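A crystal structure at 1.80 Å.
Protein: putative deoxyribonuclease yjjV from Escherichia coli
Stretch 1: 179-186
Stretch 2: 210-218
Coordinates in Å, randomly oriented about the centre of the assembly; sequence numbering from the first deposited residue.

Stretch 1, residues 179-186: GGTITYPR
Stretch 2, residues 210-218: DMPLNGFQG

The hydroxyl of Thr183 works in both directions at once: it accepts a nearly linear hydrogen bond from the backbone of Asn214 (N to Thr183 OG1, 2.9 Å, 171° at the hydrogen) while donating to its own stretch, from OG1 to Gly180 O at 2.7 Å. The p rotamer (chi1 66°) and a CA-to-CB bond pointing toward the other stretch place OG1 between these partners. Asn214, with chi1 t (-165°) and chi2 -9°, returns to the same residue through its amide, ND2 donating to Thr183 O at 3.0 Å, so that side chain and backbone of each residue are paired with the other.

Residues 180-183 form a 3-10 segment, with Ile182 N hydrogen-bonded to Gly179 O (3.2 Å) and Thr183 N to Gly180 O (3.0 Å). Facing it is an extended run through Pro212 (phi/psi -58/145) and Leu213 (-78/161), which enters a type II turn from Leu213 to Phe216, closed by Phe216 N to Leu213 O at 2.9 Å. In register, the CA atoms of Gly180 and Leu213 lie 4.8 Å apart, and those of Thr183 and Asn214 5.5 Å.

Tyr184 (chi1 m, chi2 -84°) reaches back along this run, its OH donating to Pro212 O at 2.7 Å. Asn214 CB covers one ring face in a CH-pi contact, 3.9 Å from the centroid and 20° off the normal, while Gln217 OE1 lies at the ring edge.

At Gly180 (-53/-18) the two stretches pack too closely for a side chain: an ideal CB would sit 2.8 Å from Met211 O, a clash, and 3.2 Å from Leu213 CD1. A water also bridges the two backbones here, accepting from Gly180 N (2.7 Å) and donating to Met211 O (2.9 Å). Met211, itself at 53/54, extends its m, t, p side chain until CE is 3.4 Å from Thr181 OG1.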

# COMPACT_ATOMS: atom_id res chain seq x y z
N GLY A 179 6.24 6.19 -2.99
CA GLY A 179 5.28 6.87 -3.83
C GLY A 179 5.64 8.33 -4.06
O GLY A 179 6.81 8.74 -3.91
N GLY A 180 4.63 9.13 -4.38
CA GLY A 180 4.82 10.54 -4.72
C GLY A 180 5.58 11.42 -3.76
O GLY A 180 6.06 12.51 -4.13
N THR A 181 5.70 10.95 -2.52
CA THR A 181 6.41 11.71 -1.50
C THR A 181 7.84 12.03 -1.93
O THR A 181 8.36 13.11 -1.60
CB THR A 181 6.48 10.94 -0.17
OG1 THR A 181 5.16 10.70 0.31
CG2 THR A 181 7.30 11.74 0.87
N ILE A 182 8.47 11.12 -2.66
CA ILE A 182 9.85 11.38 -3.04
C ILE A 182 10.04 12.42 -4.14
O ILE A 182 11.17 12.74 -4.47
CB ILE A 182 10.62 10.10 -3.45
CG1 ILE A 182 10.00 9.42 -4.67
CG2 ILE A 182 10.66 9.14 -2.26
CD1 ILE A 182 9.78 10.30 -5.86
N THR A 183 8.93 12.91 -4.71
CA THR A 183 9.05 13.91 -5.78
C THR A 183 9.06 15.33 -5.26
O THR A 183 9.16 16.28 -6.05
CB THR A 183 7.92 13.80 -6.84
OG1 THR A 183 6.67 14.13 -6.23
CG2 THR A 183 7.87 12.41 -7.44
N TYR A 184 8.96 15.48 -3.93
CA TYR A 184 8.95 16.77 -3.26
C TYR A 184 10.19 16.95 -2.36
O TYR A 184 10.10 16.85 -1.14
CB TYR A 184 7.71 16.87 -2.36
CG TYR A 184 6.39 16.85 -3.11
CD1 TYR A 184 5.87 18.02 -3.65
CD2 TYR A 184 5.63 15.68 -3.23
CE1 TYR A 184 4.63 18.04 -4.28
CE2 TYR A 184 4.38 15.69 -3.87
CZ TYR A 184 3.89 16.88 -4.39
OH TYR A 184 2.65 16.96 -4.96
N PRO A 185 11.35 17.29 -2.95
CA PRO A 185 12.53 17.45 -2.08
C PRO A 185 12.47 18.47 -0.95
O PRO A 185 13.16 18.34 0.08
CB PRO A 185 13.66 17.73 -3.08
CG PRO A 185 12.97 18.34 -4.24
CD PRO A 185 11.65 17.59 -4.36
N ARG A 186 11.62 19.48 -1.10
CA ARG A 186 11.54 20.50 -0.07
C ARG A 186 10.49 20.21 1.00
O ARG A 186 10.38 20.96 1.96
CB ARG A 186 11.27 21.86 -0.74
CG ARG A 186 12.29 22.22 -1.84
CD ARG A 186 11.85 23.44 -2.67
NE ARG A 186 11.74 24.66 -1.87
CZ ARG A 186 11.46 25.86 -2.37
NH1 ARG A 186 11.25 26.02 -3.68
NH2 ARG A 186 11.40 26.92 -1.57
N ASP A 210 -5.01 9.68 -4.37
CA ASP A 210 -4.37 10.66 -3.47
C ASP A 210 -2.86 10.76 -3.73
O ASP A 210 -2.35 10.11 -4.65
CB ASP A 210 -4.64 10.27 -2.01
CG ASP A 210 -6.14 10.22 -1.68
OD1 ASP A 210 -6.93 10.94 -2.33
OD2 ASP A 210 -6.52 9.47 -0.75
N MET A 211 -2.17 11.57 -2.92
CA MET A 211 -0.72 11.78 -3.04
C MET A 211 -0.23 12.16 -4.45
O MET A 211 0.66 11.52 -5.02
CB MET A 211 0.01 10.51 -2.50
CG MET A 211 -0.36 10.15 -1.01
SD MET A 211 0.48 8.70 -0.16
CE MET A 211 1.99 9.47 0.46
N PRO A 212 -0.80 13.24 -5.05
CA PRO A 212 -0.39 13.68 -6.39
C PRO A 212 1.11 13.99 -6.43
O PRO A 212 1.66 14.46 -5.43
CB PRO A 212 -1.25 14.93 -6.63
CG PRO A 212 -1.53 15.44 -5.25
CD PRO A 212 -1.82 14.14 -4.50
N LEU A 213 1.77 13.71 -7.54
CA LEU A 213 3.21 13.99 -7.60
C LEU A 213 3.48 15.49 -7.82
O LEU A 213 2.60 16.25 -8.28
CB LEU A 213 3.89 13.19 -8.70
CG LEU A 213 4.25 11.72 -8.43
CD1 LEU A 213 2.99 10.86 -8.10
CD2 LEU A 213 4.96 11.18 -9.64
N ASN A 214 4.71 15.90 -7.49
CA ASN A 214 5.16 17.29 -7.64
C ASN A 214 4.97 17.75 -9.09
O ASN A 214 5.53 17.15 -10.01
CB ASN A 214 6.64 17.42 -7.25
CG ASN A 214 7.06 18.86 -7.03
OD1 ASN A 214 6.29 19.78 -7.31
ND2 ASN A 214 8.26 19.07 -6.50
N GLY A 215 4.18 18.80 -9.27
CA GLY A 215 3.95 19.31 -10.62
C GLY A 215 2.65 18.81 -11.22
O GLY A 215 2.31 19.15 -12.36
N PHE A 216 1.93 17.99 -10.45
CA PHE A 216 0.67 17.42 -10.89
C PHE A 216 -0.42 17.62 -9.88
O PHE A 216 -1.43 16.95 -9.91
CB PHE A 216 0.84 15.92 -11.17
CG PHE A 216 1.74 15.63 -12.31
CD1 PHE A 216 3.12 15.57 -12.14
CD2 PHE A 216 1.22 15.46 -13.60
CE1 PHE A 216 3.97 15.36 -13.22
CE2 PHE A 216 2.06 15.26 -14.67
CZ PHE A 216 3.44 15.21 -14.49
N GLN A 217 -0.21 18.56 -8.97
CA GLN A 217 -1.22 18.84 -7.96
C GLN A 217 -2.44 19.50 -8.61
O GLN A 217 -2.34 20.08 -9.70
CB GLN A 217 -0.63 19.74 -6.89
CG GLN A 217 0.40 19.03 -6.04
CD GLN A 217 1.33 19.98 -5.33
OE1 GLN A 217 2.27 20.53 -5.93
NE2 GLN A 217 1.09 20.19 -4.03
N GLY A 218 -3.59 19.39 -7.96
CA GLY A 218 -4.80 19.98 -8.51
C GLY A 218 -5.68 19.03 -9.32
O GLY A 218 -6.77 19.42 -9.74
O HOH W 1 2.03 8.99 -5.13